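Local coordinates for protein oxidase/hydroxylase (PDB 4ZPI) that probably acts as an iron(II)- and 2-oxoglutarate-dependent dioxygenase of the phytanoyl-CoA dioxygenase family, at residues S97-H102 with H206-K211; G158-N163 with E202-G207. All coordinates share one frame; numbering follows the deposited sequence.

Contact 1 (S97-H102 with H206-K211). With FE2 (Fe (II) ion), chain H.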
# COMPACT_ATOMS: atom_id res chain seq x y z
N SER C 97 25.55 7.30 -29.46
CA SER C 97 25.37 7.22 -28.02
C SER C 97 24.00 6.59 -27.69
O SER C 97 23.01 6.78 -28.41
CB SER C 97 25.51 8.61 -27.39
OG SER C 97 24.65 9.53 -28.02
N VAL C 98 23.96 5.82 -26.60
CA VAL C 98 22.74 5.17 -26.16
C VAL C 98 22.75 5.13 -24.64
O VAL C 98 23.80 5.09 -24.02
CB VAL C 98 22.62 3.73 -26.75
CG1 VAL C 98 23.73 2.84 -26.24
CG2 VAL C 98 21.26 3.11 -26.44
N LEU C 99 21.57 5.16 -24.03
CA LEU C 99 21.46 4.97 -22.59
C LEU C 99 20.55 3.76 -22.30
O LEU C 99 19.33 3.81 -22.51
CB LEU C 99 20.92 6.24 -21.94
CG LEU C 99 20.56 6.19 -20.45
CD1 LEU C 99 21.79 5.99 -19.60
CD2 LEU C 99 19.80 7.43 -20.04
N TYR C 100 21.14 2.66 -21.83
CA TYR C 100 20.40 1.42 -21.55
C TYR C 100 19.46 1.59 -20.35
O TYR C 100 19.61 2.50 -19.55
CB TYR C 100 21.35 0.25 -21.29
CG TYR C 100 22.24 -0.12 -22.45
CD1 TYR C 100 23.50 -0.65 -22.24
CD2 TYR C 100 21.83 0.08 -23.76
CE1 TYR C 100 24.33 -0.99 -23.30
CE2 TYR C 100 22.64 -0.25 -24.83
CZ TYR C 100 23.89 -0.78 -24.59
OH TYR C 100 24.69 -1.12 -25.66
N LEU C 101 18.50 0.68 -20.22
CA LEU C 101 17.49 0.78 -19.17
C LEU C 101 18.08 0.71 -17.75
O LEU C 101 18.98 -0.09 -17.47
CB LEU C 101 16.43 -0.31 -19.33
CG LEU C 101 15.47 -0.26 -20.53
CD1 LEU C 101 14.40 -1.35 -20.41
CD2 LEU C 101 14.83 1.11 -20.66
N HIS C 102 17.56 1.56 -16.88
CA HIS C 102 17.83 1.53 -15.45
C HIS C 102 16.58 2.05 -14.74
O HIS C 102 15.68 2.59 -15.40
CB HIS C 102 19.05 2.39 -15.09
CG HIS C 102 18.94 3.80 -15.56
ND1 HIS C 102 19.20 4.16 -16.86
CD2 HIS C 102 18.56 4.93 -14.92
CE1 HIS C 102 18.99 5.46 -17.00
NE2 HIS C 102 18.61 5.95 -15.83
N HIS C 206 13.62 3.34 -17.45
CA HIS C 206 13.73 4.25 -18.58
C HIS C 206 15.17 4.30 -19.09
O HIS C 206 16.10 3.90 -18.38
CB HIS C 206 13.25 5.65 -18.18
CG HIS C 206 14.23 6.39 -17.33
ND1 HIS C 206 14.37 6.17 -15.97
CD2 HIS C 206 15.16 7.33 -17.65
CE1 HIS C 206 15.33 6.93 -15.50
NE2 HIS C 206 15.83 7.65 -16.49
N GLY C 207 15.32 4.80 -20.31
CA GLY C 207 16.61 4.92 -20.97
C GLY C 207 16.38 5.81 -22.17
O GLY C 207 15.35 6.47 -22.24
N THR C 208 17.31 5.84 -23.12
CA THR C 208 17.01 6.48 -24.41
C THR C 208 17.46 5.59 -25.57
O THR C 208 18.37 4.77 -25.43
CB THR C 208 17.69 7.89 -24.57
OG1 THR C 208 19.02 7.75 -25.08
CG2 THR C 208 17.72 8.67 -23.25
N ARG C 209 16.81 5.76 -26.73
CA ARG C 209 17.23 5.04 -27.93
C ARG C 209 18.64 5.42 -28.36
O ARG C 209 19.16 6.48 -28.02
CB ARG C 209 16.27 5.31 -29.08
CG ARG C 209 14.81 5.05 -28.77
CD ARG C 209 14.51 3.59 -28.53
NE ARG C 209 13.06 3.40 -28.64
CZ ARG C 209 12.44 2.23 -28.64
NH1 ARG C 209 13.12 1.09 -28.53
NH2 ARG C 209 11.12 2.20 -28.75
N ARG C 210 19.25 4.52 -29.12
CA ARG C 210 20.53 4.77 -29.76
C ARG C 210 20.38 5.93 -30.75
O ARG C 210 19.48 5.92 -31.57
CB ARG C 210 20.99 3.50 -30.46
CG ARG C 210 22.46 3.46 -30.81
CD ARG C 210 22.83 2.07 -31.31
NE ARG C 210 22.78 1.06 -30.26
CZ ARG C 210 23.71 0.94 -29.30
NH1 ARG C 210 24.72 1.80 -29.27
NH2 ARG C 210 23.62 -0.01 -28.37
N LYS C 211 21.24 6.94 -30.65
CA LYS C 211 21.18 8.05 -31.60
C LYS C 211 22.04 7.78 -32.85
O LYS C 211 23.23 7.48 -32.74
CB LYS C 211 21.63 9.35 -30.91
CG LYS C 211 21.66 10.56 -31.83
CD LYS C 211 22.18 11.78 -31.09
CE LYS C 211 22.55 12.91 -32.03
NZ LYS C 211 21.36 13.55 -32.67
FE FE2 H . 17.80 8.22 -15.52
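H102 and H206 converge on the iron(II) ion from antiparallel strands, with metal bonds of 2.4 Å from H102 NE2 and 2.3 Å from H206 NE2. As a bridge pair they stand on one face of the sheet, and in each a CG between backbone N and carbonyl carbon (chi1 55° in H102) swings NE2 toward the iron; the rings meet obliquely, planes 62° apart. H102 ND1 donates in its ring plane to Y100 O at 3.2 Å, fixing the ring's rotation, while H206 O lies over one face. Backbone bonds run both ways between H102 and H206; T208 N adds one to L99 O at 2.9 Å. Between the L99-T208 and H102-H206 pairs the register shifts by one, a beta bulge, and G207 CA comes within 3.3 Å of L99 O, where a CB would clash. The far end is more open: V98 CG1 lies over the R210 guanidinium face, 3.4 Å from NH1, and R210 NH2 gives a bent bond (140°) to Y100 OH in the guanidinium plane. All three are partly exposed, and R210 NH2 also salt-bridges D181. Such paired histidines typify the iron centre in the cupin-like double-stranded beta-helix of this family.

Contact 2 (G158-N163 with E202-G207); sequences GSHKAN and EALMHG. With FE2 (Fe (II) ion), chain H.
S159 OG is held by two hydrogen bonds: it accepts the backbone N-H of M205, N to OG 2.7 Å with an angle of 158°, and donates to V156 O. Its chi1 of 64°, setting OG between the backbone N and the carbonyl carbon, turns the hydroxyl to face the 202-207 segment. Carbon packs closely about it, with M205 CB 3.3 Å from S159 OG and L204 CD1 3.5 Å from the same oxygen; Y10 of a second subunit also packs against S159. With an alanine in place of S159, the M205 N-H is likely to lose this acceptor, V156 O this donor, and a small gap to open beside L204 CD1. H160 adds its CB, 3.6 Å from L204 N, while A203 CB rests 3.7 Å from H160 O, which is hydrogen-bonded to H124 NE2. The H160 ring leads away, with K161 CG over the centre of one face and NE2 hydrogen-bonded to D13 O. On the metal side, H206 ND1 makes a nearly straight bond (174°) to L204 O, in the ring plane but well above the carbonyl plane. The loop 158-163 runs from strand 153-156, the neighbour of strand 206-208, toward helix 167-172.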
# COMPACT_ATOMS: atom_id res chain seq x y z
N GLY C 158 4.25 1.70 -16.85
CA GLY C 158 3.88 1.30 -15.50
C GLY C 158 5.01 0.75 -14.66
O GLY C 158 4.77 0.28 -13.54
N SER C 159 6.23 0.81 -15.16
CA SER C 159 7.34 0.19 -14.43
C SER C 159 7.64 0.91 -13.11
O SER C 159 8.35 0.38 -12.25
CB SER C 159 8.58 0.15 -15.31
OG SER C 159 9.04 1.45 -15.63
N HIS C 160 7.12 2.12 -12.94
CA HIS C 160 7.31 2.87 -11.71
C HIS C 160 6.51 2.25 -10.57
O HIS C 160 6.77 2.54 -9.41
CB HIS C 160 6.93 4.34 -11.89
CG HIS C 160 5.49 4.56 -12.23
ND1 HIS C 160 4.80 3.77 -13.13
CD2 HIS C 160 4.60 5.49 -11.79
CE1 HIS C 160 3.55 4.21 -13.23
NE2 HIS C 160 3.41 5.25 -12.43
N LYS C 161 5.55 1.37 -10.89
CA LYS C 161 4.79 0.70 -9.84
C LYS C 161 4.82 -0.82 -10.00
O LYS C 161 3.98 -1.52 -9.46
CB LYS C 161 3.35 1.20 -9.82
CG LYS C 161 3.21 2.70 -9.60
CD LYS C 161 1.76 3.14 -9.76
CE LYS C 161 1.51 4.54 -9.22
NZ LYS C 161 0.05 4.85 -9.16
N ALA C 162 5.79 -1.33 -10.74
CA ALA C 162 5.89 -2.76 -10.92
C ALA C 162 6.15 -3.47 -9.60
O ALA C 162 6.92 -3.00 -8.77
CB ALA C 162 6.98 -3.08 -11.91
N ASN C 163 5.48 -4.62 -9.42
CA ASN C 163 5.72 -5.49 -8.27
C ASN C 163 6.67 -6.65 -8.56
O ASN C 163 7.20 -7.27 -7.64
CB ASN C 163 4.41 -6.06 -7.77
CG ASN C 163 3.59 -5.04 -7.04
OD1 ASN C 163 4.07 -4.41 -6.08
ND2 ASN C 163 2.35 -4.85 -7.48
N GLU C 202 11.95 8.76 -10.64
CA GLU C 202 13.07 7.85 -10.86
C GLU C 202 12.76 6.37 -10.59
O GLU C 202 13.60 5.51 -10.85
CB GLU C 202 14.27 8.27 -10.00
CG GLU C 202 14.99 9.50 -10.50
CD GLU C 202 15.70 9.27 -11.82
OE1 GLU C 202 15.42 10.03 -12.78
OE2 GLU C 202 16.53 8.34 -11.91
N ALA C 203 11.57 6.07 -10.07
CA ALA C 203 11.11 4.68 -10.01
C ALA C 203 10.82 4.09 -11.41
O ALA C 203 10.95 2.89 -11.63
CB ALA C 203 9.88 4.57 -9.12
N LEU C 204 10.44 4.94 -12.36
CA LEU C 204 10.24 4.51 -13.74
C LEU C 204 11.49 3.83 -14.32
O LEU C 204 12.61 4.32 -14.14
CB LEU C 204 9.85 5.71 -14.61
CG LEU C 204 9.27 5.42 -15.98
CD1 LEU C 204 7.90 4.78 -15.81
CD2 LEU C 204 9.19 6.70 -16.79
N MET C 205 11.30 2.71 -15.02
CA MET C 205 12.39 2.09 -15.77
C MET C 205 12.46 2.77 -17.14
O MET C 205 11.49 2.80 -17.89
CB MET C 205 12.20 0.58 -15.91
CG MET C 205 13.32 -0.14 -16.67
SD MET C 205 13.16 -1.94 -16.63
CE MET C 205 12.49 -2.19 -14.98
N HIS C 206 13.62 3.34 -17.45
CA HIS C 206 13.73 4.25 -18.58
C HIS C 206 15.17 4.30 -19.09
O HIS C 206 16.10 3.90 -18.38
CB HIS C 206 13.25 5.65 -18.18
CG HIS C 206 14.23 6.39 -17.33
ND1 HIS C 206 14.37 6.17 -15.97
CD2 HIS C 206 15.16 7.33 -17.65
CE1 HIS C 206 15.33 6.93 -15.50
NE2 HIS C 206 15.83 7.65 -16.49
N GLY C 207 15.32 4.80 -20.31
CA GLY C 207 16.61 4.92 -20.97
C GLY C 207 16.38 5.81 -22.17
O GLY C 207 15.35 6.47 -22.24
FE FE2 H . 17.80 8.22 -15.52

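Contacts 1 and 2 have centres about 15 Å apart and share H206 and G207 on strand 206-208; in contact 2 the loop 158-163 packs against the segment that leads into the strand which contact 1 pairs with 99-102. M205 joins them directly: its CG lies 3.8 Å from H102 O, and its SD 4.0 Å from L101 CD1. Both border the iron site, whose known ligands are H102, H206 and E202, a two-histidine, one-carboxylate triad; here, however, E202 OE2 stands 3.8 Å from the iron ion, too far for a bond. A succinate lies about 3 Å from the H206 side chain, and T208 of contact 1 is about 4 Å, side chain to side chain, from R217, which binds succinate and 2-oxoglutarate.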